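Local coordinates for envelope polyprotein (Puumala orthohantavirus, PDB 5FXU) that forms, as the glycoprotein Gn, part of the antigenic envelope surface of the virus and, with its partner Gc, probably serves in host-cell attachment and entry, at residues 52-57 with 85-90; 132-137 with 151-156; 205-210 with 225-230. One frame throughout, in Å; residues are numbered along the deposited sequence.

Contact 1 (52-57 with 85-90)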
ATOM      1  N   SER A  52      -7.272  13.373   2.137  1.00 83.40           N
ATOM      2  CA  SER A  52      -8.719  13.668   2.126  1.00 85.39           C
ATOM      3  C   SER A  52      -9.220  14.558   0.941  1.00 84.82           C
ATOM      4  O   SER A  52     -10.421  14.785   0.810  1.00 84.49           O
ATOM      5  CB  SER A  52      -9.124  14.278   3.474  1.00 87.49           C
ATOM      6  OG  SER A  52      -8.390  15.468   3.721  1.00 89.49           O
ATOM      7  N   SER A  53      -8.315  15.063   0.095  1.00 82.65           N
ATOM      8  CA  SER A  53      -8.707  15.754  -1.153  1.00 79.73           C
ATOM      9  C   SER A  53      -9.247  14.765  -2.217  1.00 75.50           C
ATOM     10  O   SER A  53      -9.054  13.544  -2.113  1.00 72.69           O
ATOM     11  CB  SER A  53      -7.518  16.521  -1.727  1.00 79.89           C
ATOM     12  OG  SER A  53      -6.563  15.615  -2.245  1.00 80.92           O
ATOM     13  N   GLN A  54      -9.898  15.315  -3.240  1.00 71.64           N
ATOM     14  CA  GLN A  54     -10.496  14.528  -4.321  1.00 67.64           C
ATOM     15  C   GLN A  54      -9.428  14.024  -5.258  1.00 63.51           C
ATOM     16  O   GLN A  54      -8.521  14.765  -5.622  1.00 61.62           O
ATOM     17  CB  GLN A  54     -11.473  15.350  -5.136  1.00 72.20           C
ATOM     18  CG  GLN A  54     -12.791  15.604  -4.453  1.00 77.00           C
ATOM     19  CD  GLN A  54     -13.772  16.219  -5.424  1.00 82.95           C
ATOM     20  OE1 GLN A  54     -13.625  17.383  -5.767  1.00 89.94           O
ATOM     21  NE2 GLN A  54     -14.745  15.438  -5.917  1.00 84.56           N
ATOM     22  N   GLN A  55      -9.554  12.766  -5.663  1.00 59.04           N
ATOM     23  CA  GLN A  55      -8.500  12.103  -6.428  1.00 56.80           C
ATOM     24  C   GLN A  55      -9.122  11.275  -7.574  1.00 52.96           C
ATOM     25  O   GLN A  55      -9.987  10.438  -7.346  1.00 51.34           O
ATOM     26  CB  GLN A  55      -7.568  11.328  -5.461  1.00 56.92           C
ATOM     27  CG  GLN A  55      -8.238  10.233  -4.620  1.00 56.95           C
ATOM     28  CD  GLN A  55      -7.854  10.117  -3.121  1.00 54.64           C
ATOM     29  OE1 GLN A  55      -8.542   9.407  -2.379  1.00 52.23           O
ATOM     30  NE2 GLN A  55      -6.761  10.742  -2.683  1.00 53.77           N
ATOM     31  N   PRO A  56      -8.760  11.589  -8.827  1.00 50.27           N
ATOM     32  CA  PRO A  56      -9.423  10.953  -9.967  1.00 47.81           C
ATOM     33  C   PRO A  56      -8.962   9.511 -10.247  1.00 43.59           C
ATOM     34  O   PRO A  56      -7.782   9.250 -10.423  1.00 41.80           O
ATOM     35  CB  PRO A  56      -9.060  11.874 -11.141  1.00 50.18           C
ATOM     36  CG  PRO A  56      -7.735  12.456 -10.759  1.00 51.16           C
ATOM     37  CD  PRO A  56      -7.795  12.623  -9.262  1.00 51.11           C
ATOM     38  N   PHE A  57      -9.935   8.616 -10.306  1.00 41.74           N
ATOM     39  CA  PHE A  57      -9.769   7.192 -10.556  1.00 39.46           C
ATOM     40  C   PHE A  57     -10.635   6.776 -11.733  1.00 40.40           C
ATOM     41  O   PHE A  57     -11.707   7.329 -11.969  1.00 41.03           O
ATOM     42  CB  PHE A  57     -10.242   6.387  -9.351  1.00 37.68           C
ATOM     43  CG  PHE A  57      -9.183   6.140  -8.326  1.00 37.08           C
ATOM     44  CD1 PHE A  57      -8.830   7.123  -7.394  1.00 36.97           C
ATOM     45  CD2 PHE A  57      -8.550   4.922  -8.270  1.00 35.65           C
ATOM     46  CE1 PHE A  57      -7.849   6.876  -6.440  1.00 36.71           C
ATOM     47  CE2 PHE A  57      -7.582   4.675  -7.325  1.00 35.26           C
ATOM     48  CZ  PHE A  57      -7.222   5.655  -6.412  1.00 35.36           C
ATOM     49  N   GLU A  85     -14.625   7.613 -15.279  1.00 49.70           N
ATOM     50  CA  GLU A  85     -13.770   8.414 -14.402  1.00 49.98           C
ATOM     51  C   GLU A  85     -14.587   9.002 -13.271  1.00 51.32           C
ATOM     52  O   GLU A  85     -15.630   9.592 -13.500  1.00 53.68           O
ATOM     53  CB  GLU A  85     -13.037   9.501 -15.181  1.00 50.99           C
ATOM     54  CG  GLU A  85     -11.773   8.972 -15.850  1.00 50.35           C
ATOM     55  CD  GLU A  85     -12.079   7.938 -16.927  1.00 49.57           C
ATOM     56  OE1 GLU A  85     -12.666   8.332 -17.956  1.00 49.61           O
ATOM     57  OE2 GLU A  85     -11.725   6.744 -16.761  1.00 47.48           O
ATOM     58  N   ILE A  86     -14.124   8.782 -12.046  1.00 51.50           N
ATOM     59  CA  ILE A  86     -14.788   9.268 -10.834  1.00 52.03           C
ATOM     60  C   ILE A  86     -13.742   9.811  -9.907  1.00 50.95           C
ATOM     61  O   ILE A  86     -12.556   9.575 -10.122  1.00 48.66           O
ATOM     62  CB  ILE A  86     -15.519   8.158 -10.092  1.00 52.12           C
ATOM     63  CG1 ILE A  86     -14.548   7.052  -9.688  1.00 51.66           C
ATOM     64  CG2 ILE A  86     -16.617   7.606 -10.974  1.00 54.02           C
ATOM     65  CD1 ILE A  86     -15.154   6.066  -8.733  1.00 53.12           C
ATOM     66  N   ASN A  87     -14.194  10.534  -8.891  1.00 51.42           N
ATOM     67  CA  ASN A  87     -13.312  11.096  -7.872  1.00 52.12           C
ATOM     68  C   ASN A  87     -13.545  10.353  -6.590  1.00 51.12           C
ATOM     69  O   ASN A  87     -14.672  10.175  -6.191  1.00 52.72           O
ATOM     70  CB  ASN A  87     -13.567  12.584  -7.677  1.00 53.58           C
ATOM     71  CG  ASN A  87     -12.991  13.413  -8.804  1.00 55.42           C
ATOM     72  OD1 ASN A  87     -11.773  13.577  -8.908  1.00 59.57           O
ATOM     73  ND2 ASN A  87     -13.841  13.927  -9.655  1.00 56.50           N
ATOM     74  N   LEU A  88     -12.475   9.875  -5.975  1.00 49.64           N
ATOM     75  CA  LEU A  88     -12.540   9.253  -4.662  1.00 49.81           C
ATOM     76  C   LEU A  88     -11.851  10.199  -3.688  1.00 49.93           C
ATOM     77  O   LEU A  88     -11.131  11.104  -4.117  1.00 48.91           O
ATOM     78  CB  LEU A  88     -11.851   7.879  -4.693  1.00 49.22           C
ATOM     79  CG  LEU A  88     -12.522   6.822  -5.595  1.00 49.37           C
ATOM     80  CD1 LEU A  88     -11.700   5.541  -5.652  1.00 48.34           C
ATOM     81  CD2 LEU A  88     -13.935   6.495  -5.135  1.00 50.49           C
ATOM     82  N   ARG A  89     -12.089  10.020  -2.394  1.00 50.41           N
ATOM     83  CA  ARG A  89     -11.302  10.710  -1.394  1.00 52.49           C
ATOM     84  C   ARG A  89     -10.844   9.796  -0.316  1.00 48.67           C
ATOM     85  O   ARG A  89     -11.469   8.770  -0.066  1.00 46.43           O
ATOM     86  CB  ARG A  89     -12.121  11.762  -0.664  1.00 58.40           C
ATOM     87  CG  ARG A  89     -12.906  12.782  -1.460  1.00 65.52           C
ATOM     88  CD  ARG A  89     -13.690  13.659  -0.465  1.00 71.57           C
ATOM     89  NE  ARG A  89     -14.131  14.955  -1.002  1.00 77.83           N
ATOM     90  CZ  ARG A  89     -13.383  16.064  -1.109  1.00 80.97           C
ATOM     91  NH1 ARG A  89     -12.102  16.076  -0.739  1.00 78.66           N
ATOM     92  NH2 ARG A  89     -13.920  17.179  -1.621  1.00 84.16           N
ATOM     93  N   GLY A  90      -9.782  10.222   0.376  1.00 45.72           N
ATOM     94  CA  GLY A  90      -9.290   9.491   1.535  1.00 43.99           C
ATOM     95  C   GLY A  90      -8.393   8.300   1.233  1.00 41.68           C
ATOM     96  O   GLY A  90      -7.879   7.685   2.162  1.00 43.49           O
TER
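Residues Gln55 and Phe57 pair with Leu88 and Ile86 as antiparallel neighbours, the axes of strands 54-57 and 85-89 running at 141° to each other. Both are hydrogen-bonded pairs; Phe57 N to Ile86 O measures 2.8 Å and is almost straight. Between them Pro56 faces Asn87 in a non-hydrogen-bonded pair, where the missing N-H of proline costs this pairing nothing. Phe57 and Leu88 carry the inner face: Leu88 CD1 sits over one face of the phenyl ring, 3.9 Å from its centroid and shifted toward the rim, in a CH-pi contact. Trp323, on strand 321-323 parallel to 54-64, touches Phe57, Ile86 and Leu88, so this apolar face lies against the next strand of the beta-rich Gn head. Gln55, also on this face, has CG in the crowded position between backbone N and carbonyl carbon (chi1 60°), which brings CG to 3.1 Å from Leu88 O; its buried OE1 accepts from Leu91 N. The other face, with Gln54, Pro56, Asn87 and Arg89, is exposed and largely polar. Here Arg89 turns its guanidinium over Gln54, whose CG lies 3.4 Å from CZ, above the centre of the group. Flat against the methylene, the guanidinium can still donate in its own plane: NH1 reaches a lone pair of Ser52 O at 2.6 Å. Gly90 follows in a left-handed conformation (phi 82°), which a residue without a side chain adopts easily.

Contact 2 (132-137 with 151-156)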
ATOM      1  N   GLN A 132       6.483  10.377  18.852  1.00 38.17           N
ATOM      2  CA  GLN A 132       6.022  11.250  19.961  1.00 39.68           C
ATOM      3  C   GLN A 132       4.549  11.050  20.315  1.00 39.58           C
ATOM      4  O   GLN A 132       4.143  11.313  21.451  1.00 40.36           O
ATOM      5  CB  GLN A 132       6.231  12.743  19.643  1.00 40.62           C
ATOM      6  CG  GLN A 132       7.673  13.242  19.722  1.00 42.08           C
ATOM      7  CD  GLN A 132       8.558  12.835  18.518  1.00 42.73           C
ATOM      8  OE1 GLN A 132       8.092  12.224  17.510  1.00 41.52           O
ATOM      9  NE2 GLN A 132       9.847  13.119  18.643  1.00 43.04           N
ATOM     10  N   THR A 133       3.749  10.602  19.353  1.00 38.52           N
ATOM     11  CA  THR A 133       2.344  10.281  19.590  1.00 39.86           C
ATOM     12  C   THR A 133       2.155   9.282  20.735  1.00 40.27           C
ATOM     13  O   THR A 133       1.192   9.389  21.486  1.00 41.17           O
ATOM     14  CB  THR A 133       1.673   9.708  18.327  1.00 39.95           C
ATOM     15  OG1 THR A 133       2.034  10.503  17.212  1.00 40.47           O
ATOM     16  CG2 THR A 133       0.160   9.761  18.446  1.00 41.22           C
ATOM     17  N   CYS A 134       3.083   8.340  20.857  1.00 40.12           N
ATOM     18  CA  CYS A 134       3.153   7.406  21.976  1.00 42.86           C
ATOM     19  C   CYS A 134       3.287   8.041  23.379  1.00 44.26           C
ATOM     20  O   CYS A 134       2.896   7.433  24.373  1.00 44.40           O
ATOM     21  CB  CYS A 134       4.318   6.430  21.748  1.00 44.35           C
ATOM     22  SG  CYS A 134       3.994   5.198  20.434  1.00 45.84           S
ATOM     23  N   ILE A 135       3.843   9.251  23.459  1.00 44.81           N
ATOM     24  CA  ILE A 135       3.895  10.006  24.715  1.00 44.56           C
ATOM     25  C   ILE A 135       2.549  10.687  24.956  1.00 43.91           C
ATOM     26  O   ILE A 135       2.067  10.711  26.091  1.00 44.14           O
ATOM     27  CB  ILE A 135       5.056  11.038  24.714  1.00 45.27           C
ATOM     28  CG1 ILE A 135       6.389  10.309  24.625  1.00 45.22           C
ATOM     29  CG2 ILE A 135       5.033  11.901  25.976  1.00 46.36           C
ATOM     30  CD1 ILE A 135       7.510  11.178  24.110  1.00 46.27           C
ATOM     31  N   THR A 136       1.947  11.239  23.903  1.00 42.32           N
ATOM     32  CA  THR A 136       0.754  12.041  24.058  1.00 42.53           C
ATOM     33  C   THR A 136      -0.540  11.265  24.171  1.00 41.99           C
ATOM     34  O   THR A 136      -1.559  11.853  24.565  1.00 42.83           O
ATOM     35  CB  THR A 136       0.560  13.021  22.886  1.00 42.86           C
ATOM     36  OG1 THR A 136       0.410  12.312  21.651  1.00 40.37           O
ATOM     37  CG2 THR A 136       1.718  13.990  22.813  1.00 43.47           C
ATOM     38  N   THR A 137      -0.535   9.993  23.800  1.00 41.35           N
ATOM     39  CA  THR A 137      -1.792   9.291  23.461  1.00 42.76           C
ATOM     40  C   THR A 137      -1.776   7.821  23.898  1.00 42.46           C
ATOM     41  O   THR A 137      -0.837   7.088  23.549  1.00 42.38           O
ATOM     42  CB  THR A 137      -2.056   9.386  21.934  1.00 41.79           C
ATOM     43  OG1 THR A 137      -1.939  10.753  21.509  1.00 41.67           O
ATOM     44  CG2 THR A 137      -3.462   8.900  21.581  1.00 42.67           C
ATOM     45  N   VAL A 151      -8.032   3.245  18.206  1.00 47.46           N
ATOM     46  CA  VAL A 151      -6.584   3.214  18.121  1.00 45.55           C
ATOM     47  C   VAL A 151      -6.073   3.014  19.527  1.00 46.40           C
ATOM     48  O   VAL A 151      -6.422   3.788  20.402  1.00 48.58           O
ATOM     49  CB  VAL A 151      -6.002   4.508  17.532  1.00 44.42           C
ATOM     50  CG1 VAL A 151      -4.492   4.371  17.345  1.00 43.58           C
ATOM     51  CG2 VAL A 151      -6.640   4.840  16.187  1.00 44.98           C
ATOM     52  N   ASN A 152      -5.267   1.979  19.743  1.00 46.70           N
ATOM     53  CA  ASN A 152      -4.677   1.674  21.044  1.00 48.36           C
ATOM     54  C   ASN A 152      -3.172   1.729  20.938  1.00 46.77           C
ATOM     55  O   ASN A 152      -2.564   0.970  20.169  1.00 44.61           O
ATOM     56  CB  ASN A 152      -5.087   0.295  21.543  1.00 51.20           C
ATOM     57  CG  ASN A 152      -6.553   0.231  21.930  1.00 56.67           C
ATOM     58  OD1 ASN A 152      -7.077   1.117  22.608  1.00 60.57           O
ATOM     59  ND2 ASN A 152      -7.224  -0.837  21.512  1.00 60.06           N
ATOM     60  N   TYR A 153      -2.571   2.622  21.719  1.00 46.36           N
ATOM     61  CA  TYR A 153      -1.120   2.732  21.776  1.00 47.23           C
ATOM     62  C   TYR A 153      -0.708   1.905  22.964  1.00 50.64           C
ATOM     63  O   TYR A 153      -1.198   2.128  24.059  1.00 51.30           O
ATOM     64  CB  TYR A 153      -0.704   4.182  21.918  1.00 45.32           C
ATOM     65  CG  TYR A 153      -1.020   5.004  20.687  1.00 43.09           C
ATOM     66  CD1 TYR A 153      -2.295   5.506  20.474  1.00 42.54           C
ATOM     67  CD2 TYR A 153      -0.031   5.320  19.755  1.00 40.81           C
ATOM     68  CE1 TYR A 153      -2.583   6.280  19.361  1.00 41.29           C
ATOM     69  CE2 TYR A 153      -0.325   6.089  18.634  1.00 39.87           C
ATOM     70  CZ  TYR A 153      -1.597   6.562  18.442  1.00 39.97           C
ATOM     71  OH  TYR A 153      -1.914   7.310  17.326  1.00 40.44           O
ATOM     72  N   GLU A 154       0.159   0.928  22.733  1.00 55.67           N
ATOM     73  CA  GLU A 154       0.532  -0.047  23.748  1.00 63.11           C
ATOM     74  C   GLU A 154       2.043  -0.130  23.828  1.00 63.62           C
ATOM     75  O   GLU A 154       2.709  -0.193  22.790  1.00 60.49           O
ATOM     76  CB  GLU A 154      -0.061  -1.402  23.370  1.00 69.17           C
ATOM     77  CG  GLU A 154      -0.491  -2.280  24.550  1.00 77.64           C
ATOM     78  CD  GLU A 154      -1.848  -2.958  24.329  1.00 81.04           C
ATOM     79  OE1 GLU A 154      -2.093  -3.479  23.210  1.00 80.61           O
ATOM     80  OE2 GLU A 154      -2.672  -2.934  25.275  1.00 84.99           O
ATOM     81  N   LYS A 155       2.578  -0.107  25.050  1.00 68.30           N
ATOM     82  CA  LYS A 155       4.025  -0.068  25.256  1.00 72.13           C
ATOM     83  C   LYS A 155       4.593  -1.477  25.110  1.00 73.05           C
ATOM     84  O   LYS A 155       3.977  -2.459  25.520  1.00 68.53           O
ATOM     85  CB  LYS A 155       4.451   0.598  26.579  1.00 77.48           C
ATOM     86  CG  LYS A 155       3.641   1.805  27.069  1.00 82.77           C
ATOM     87  CD  LYS A 155       3.472   2.898  26.002  1.00 85.42           C
ATOM     88  CE  LYS A 155       2.444   3.968  26.401  1.00 86.20           C
ATOM     89  NZ  LYS A 155       1.674   4.523  25.243  1.00 82.55           N
ATOM     90  N   THR A 156       5.755  -1.572  24.469  1.00 78.11           N
ATOM     91  CA  THR A 156       6.295  -2.865  24.048  1.00 82.41           C
ATOM     92  C   THR A 156       6.863  -3.670  25.229  1.00 91.84           C
ATOM     93  O   THR A 156       7.481  -3.119  26.140  1.00 89.83           O
ATOM     94  CB  THR A 156       7.336  -2.719  22.899  1.00 78.39           C
ATOM     95  OG1 THR A 156       7.714  -4.005  22.418  1.00 82.76           O
ATOM     96  CG2 THR A 156       8.583  -1.985  23.325  1.00 77.29           C
TER
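Tyr153 reaches from its strand into the turn of helix 133-136, and almost every atom of its side chain has a neighbour there. The first is CB, 3.3 Å from Thr137 O, the carbonyl of the residue just past the helix. CG stays close to the same oxygen, and from there the two edges of the ring part company. On one side CE1 meets Thr137 CG2 at 3.5 Å, while Thr137 CB stands over the ring face, offset toward the rim. On the other, CD2 lies 4.1 Å from Cys134 SG; the sulfur sits near the ring plane, 77° off the normal, a sulfur-aromatic contact made at the edge. Further out, CE2 and CZ run past Thr133 CG2, and the phenol OH ends 3.4 Å from that same methyl. Both threonines hold CG2 anti to the backbone N and give the tyrosine a methyl, while their hydroxyls turn to other partners: Thr133 OG1 to Pro130 O, Thr137 OG1 to Asn44 OD1. A threonine thus serves the ring and a polar neighbour at once. Lys155, two residues on, bends at chi2 and chi4 and brings NZ to a lone pair of Cys134 O at 3.3 Å, a long bond to a carbonyl of the short helix. The helix is tied by the Cys134-Cys9 disulfide to strand 3-9, which runs parallel to strand 147-155, while strand 139-144 flanks the latter on its other side; Ile7, Cys9, Leu127 and Phe45 also touch the tyrosine.

Contact 3 (205-210 with 225-230)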
ATOM      1  N   SER A 205      15.639   7.058 -14.087  1.00 64.09           N
ATOM      2  CA  SER A 205      15.864   6.792 -12.655  1.00 61.53           C
ATOM      3  C   SER A 205      14.589   6.489 -11.821  1.00 57.16           C
ATOM      4  O   SER A 205      14.687   5.822 -10.787  1.00 58.16           O
ATOM      5  CB  SER A 205      16.651   7.948 -12.003  1.00 62.43           C
ATOM      6  OG  SER A 205      15.864   9.127 -11.875  1.00 62.19           O
ATOM      7  N   MET A 206      13.437   7.016 -12.249  1.00 52.27           N
ATOM      8  CA  MET A 206      12.153   6.830 -11.565  1.00 48.76           C
ATOM      9  C   MET A 206      11.235   5.826 -12.253  1.00 47.19           C
ATOM     10  O   MET A 206      10.100   5.646 -11.793  1.00 43.59           O
ATOM     11  CB  MET A 206      11.394   8.150 -11.464  1.00 48.04           C
ATOM     12  CG  MET A 206      12.162   9.303 -10.843  1.00 48.98           C
ATOM     13  SD  MET A 206      12.756   9.005  -9.180  1.00 47.69           S
ATOM     14  CE  MET A 206      11.162   8.764  -8.403  1.00 47.18           C
ATOM     15  N   LYS A 207      11.717   5.149 -13.306  1.00 47.68           N
ATOM     16  CA  LYS A 207      10.902   4.150 -14.030  1.00 46.72           C
ATOM     17  C   LYS A 207      10.822   2.836 -13.211  1.00 43.05           C
ATOM     18  O   LYS A 207      11.519   1.843 -13.462  1.00 40.31           O
ATOM     19  CB  LYS A 207      11.356   3.946 -15.503  1.00 51.13           C
ATOM     20  CG  LYS A 207      10.633   4.752 -16.621  1.00 53.60           C
ATOM     21  CD  LYS A 207      11.068   6.192 -16.743  1.00 57.38           C
ATOM     22  CE  LYS A 207      11.072   6.693 -18.197  1.00 60.49           C
ATOM     23  NZ  LYS A 207       9.698   6.988 -18.663  1.00 61.17           N
ATOM     24  N   LEU A 208       9.925   2.852 -12.222  1.00 41.01           N
ATOM     25  CA  LEU A 208       9.789   1.764 -11.256  1.00 40.07           C
ATOM     26  C   LEU A 208       9.531   0.385 -11.889  1.00 39.59           C
ATOM     27  O   LEU A 208      10.148  -0.600 -11.475  1.00 37.60           O
ATOM     28  CB  LEU A 208       8.705   2.111 -10.242  1.00 39.57           C
ATOM     29  CG  LEU A 208       8.380   1.112  -9.138  1.00 39.26           C
ATOM     30  CD1 LEU A 208       9.624   0.821  -8.309  1.00 39.94           C
ATOM     31  CD2 LEU A 208       7.259   1.664  -8.270  1.00 39.01           C
ATOM     32  N   GLU A 209       8.668   0.310 -12.901  1.00 40.03           N
ATOM     33  CA  GLU A 209       8.347  -0.982 -13.501  1.00 42.08           C
ATOM     34  C   GLU A 209       9.535  -1.569 -14.262  1.00 45.55           C
ATOM     35  O   GLU A 209       9.661  -2.801 -14.352  1.00 45.10           O
ATOM     36  CB  GLU A 209       7.115  -0.893 -14.400  1.00 42.47           C
ATOM     37  CG  GLU A 209       6.591  -2.227 -14.920  1.00 42.91           C
ATOM     38  CD  GLU A 209       6.334  -3.278 -13.836  1.00 42.68           C
ATOM     39  OE1 GLU A 209       5.894  -2.935 -12.722  1.00 42.12           O
ATOM     40  OE2 GLU A 209       6.526  -4.477 -14.114  1.00 43.93           O
ATOM     41  N   LYS A 210      10.423  -0.711 -14.778  1.00 49.89           N
ATOM     42  CA  LYS A 210      11.685  -1.191 -15.367  1.00 52.60           C
ATOM     43  C   LYS A 210      12.542  -1.935 -14.353  1.00 51.10           C
ATOM     44  O   LYS A 210      13.168  -2.948 -14.703  1.00 54.72           O
ATOM     45  CB  LYS A 210      12.489  -0.063 -16.015  1.00 57.90           C
ATOM     46  CG  LYS A 210      11.834   0.525 -17.269  1.00 62.87           C
ATOM     47  CD  LYS A 210      12.829   1.349 -18.086  1.00 67.85           C
ATOM     48  CE  LYS A 210      12.262   1.830 -19.458  1.00 72.31           C
ATOM     49  NZ  LYS A 210      11.362   0.948 -20.288  1.00 71.66           N
ATOM     50  N   GLY A 225       6.412   3.211 -18.680  1.00 55.88           N
ATOM     51  CA  GLY A 225       6.856   4.530 -18.361  1.00 52.85           C
ATOM     52  C   GLY A 225       6.443   5.130 -17.028  1.00 50.32           C
ATOM     53  O   GLY A 225       6.869   6.235 -16.741  1.00 52.81           O
ATOM     54  N   PHE A 226       5.633   4.455 -16.206  1.00 45.20           N
ATOM     55  CA  PHE A 226       5.266   5.016 -14.899  1.00 41.02           C
ATOM     56  C   PHE A 226       6.490   5.492 -14.071  1.00 41.17           C
ATOM     57  O   PHE A 226       7.511   4.824 -14.017  1.00 39.78           O
ATOM     58  CB  PHE A 226       4.440   4.054 -14.073  1.00 39.02           C
ATOM     59  CG  PHE A 226       4.178   4.567 -12.675  1.00 36.98           C
ATOM     60  CD1 PHE A 226       3.240   5.554 -12.443  1.00 36.26           C
ATOM     61  CD2 PHE A 226       4.941   4.109 -11.603  1.00 35.21           C
ATOM     62  CE1 PHE A 226       3.038   6.057 -11.165  1.00 35.26           C
ATOM     63  CE2 PHE A 226       4.731   4.597 -10.336  1.00 34.69           C
ATOM     64  CZ  PHE A 226       3.779   5.576 -10.115  1.00 34.95           C
ATOM     65  N   GLN A 227       6.383   6.684 -13.491  1.00 40.50           N
ATOM     66  CA  GLN A 227       7.456   7.259 -12.703  1.00 41.24           C
ATOM     67  C   GLN A 227       7.021   7.419 -11.265  1.00 40.12           C
ATOM     68  O   GLN A 227       6.039   8.105 -10.959  1.00 39.22           O
ATOM     69  CB  GLN A 227       7.951   8.587 -13.292  1.00 42.59           C
ATOM     70  CG  GLN A 227       8.916   8.376 -14.457  1.00 43.43           C
ATOM     71  CD  GLN A 227       9.566   9.646 -14.960  1.00 44.18           C
ATOM     72  OE1 GLN A 227      10.459  10.203 -14.322  1.00 43.67           O
ATOM     73  NE2 GLN A 227       9.124  10.104 -16.119  1.00 45.68           N
ATOM     74  N   GLY A 228       7.743   6.740 -10.382  1.00 38.87           N
ATOM     75  CA  GLY A 228       7.422   6.765  -8.972  1.00 37.29           C
ATOM     76  C   GLY A 228       8.241   5.786  -8.182  1.00 35.71           C
ATOM     77  O   GLY A 228       9.256   5.280  -8.654  1.00 38.16           O
ATOM     78  N   TYR A 229       7.810   5.536  -6.964  1.00 33.42           N
ATOM     79  CA  TYR A 229       8.581   4.712  -6.050  1.00 32.36           C
ATOM     80  C   TYR A 229       7.713   4.271  -4.923  1.00 30.15           C
ATOM     81  O   TYR A 229       6.604   4.753  -4.795  1.00 29.69           O
ATOM     82  CB  TYR A 229       9.780   5.488  -5.503  1.00 33.31           C
ATOM     83  CG  TYR A 229       9.473   6.726  -4.717  1.00 33.08           C
ATOM     84  CD1 TYR A 229       9.328   7.961  -5.346  1.00 34.58           C
ATOM     85  CD2 TYR A 229       9.396   6.686  -3.332  1.00 32.87           C
ATOM     86  CE1 TYR A 229       9.057   9.122  -4.605  1.00 34.79           C
ATOM     87  CE2 TYR A 229       9.139   7.834  -2.586  1.00 32.81           C
ATOM     88  CZ  TYR A 229       8.974   9.037  -3.233  1.00 34.08           C
ATOM     89  OH  TYR A 229       8.715  10.145  -2.488  1.00 35.75           O
ATOM     90  N   TYR A 230       8.206   3.331  -4.121  1.00 28.55           N
ATOM     91  CA  TYR A 230       7.478   2.935  -2.929  1.00 26.98           C
ATOM     92  C   TYR A 230       8.201   3.513  -1.705  1.00 27.94           C
ATOM     93  O   TYR A 230       9.431   3.559  -1.673  1.00 26.60           O
ATOM     94  CB  TYR A 230       7.334   1.402  -2.827  1.00 25.17           C
ATOM     95  CG  TYR A 230       6.249   0.799  -3.683  1.00 24.23           C
ATOM     96  CD1 TYR A 230       4.928   0.751  -3.227  1.00 23.63           C
ATOM     97  CD2 TYR A 230       6.528   0.240  -4.908  1.00 23.60           C
ATOM     98  CE1 TYR A 230       3.932   0.164  -3.980  1.00 23.34           C
ATOM     99  CE2 TYR A 230       5.542  -0.334  -5.668  1.00 23.78           C
ATOM    100  CZ  TYR A 230       4.238  -0.377  -5.217  1.00 23.44           C
ATOM    101  OH  TYR A 230       3.256  -0.960  -5.989  1.00 22.53           O
TER
HETATM  102  O   HOH W   1      12.688   8.315 -14.857  1.00 52.47           O
HETATM  103  O   HOH W   2       7.663   2.292 -14.699  1.00 48.21           O
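Met206 and Leu208 reach across to the start of strand 228-234 and meet the tyrosines that follow. Gly228 N donates to Met206 O at 3.0 Å, and Gln227 CA adds a CA-H...O contact to that oxygen. Lys207 is the centre of an inverse gamma turn, closed by a weak bond from Leu208 N to Met206 O, and it occupies the N-cap position of helix 208-216. Met206 and Tyr229 lie side by side and point the same way, with CE 3.7 Å from Tyr229 CD1; bends at chi2 and chi3 curl the flexible thioether chain back to the ring. Against Gln227, by contrast, Met206 stands at about a right angle, its CB 3.6 Å from Gln227 OE1, which accepts from Val200 N and, weakly, from water 1. Leu208 likewise crosses Tyr230 at about a right angle, CD2 lying 3.7 Å from CE2, and the same methyl lies near the plane of the Phe226 ring, at its edge. Its chi1 of 180° sets CG anti to the backbone N, and chi2 of 59° then places CD2 by the two rings. Gly228 suits its place because Phe226 CZ occupies the side on which a CB would lie. Lys207 crosses Gln227 at a slant, Lys207 CD 3.8 Å from Gln227 CG, and their polar ends converge on Asp317: Lys207 NZ in a salt bridge, Gln227 NE2 in a hydrogen bond. Water 2 accepts from Glu209 N, in the helix's first turn, and donates to Phe226 O at 2.6 Å. The chemistry thus has two parts: Leu208 and Tyr230 pack against Leu341 and Leu195, Phe226 against Leu341, while the lysine and glutamine probably temper the negative charge of Asp317, and water supplies a partner for one early helix N-H.

Overall arrangement
The three contacts follow one another along the chain and none touches another. Contacts 1 and 3 are the nearest pair, centres 22 Å apart and nearest atoms about 11 Å apart, and a chain of strand pairings connects them: 54-64 to 321-323, then 310-313, 340-354, 185-197 and 228-234. The strand of contact 2 belongs to a different, four-stranded mixed sheet, the centre of the contact 31 Å from that of contact 1 and 35 Å from that of contact 3, on the opposite side of the chain's centre from the latter. No active site or ligand pocket joins them; the glycans seen, attached to the protein itself, mark its outer surface.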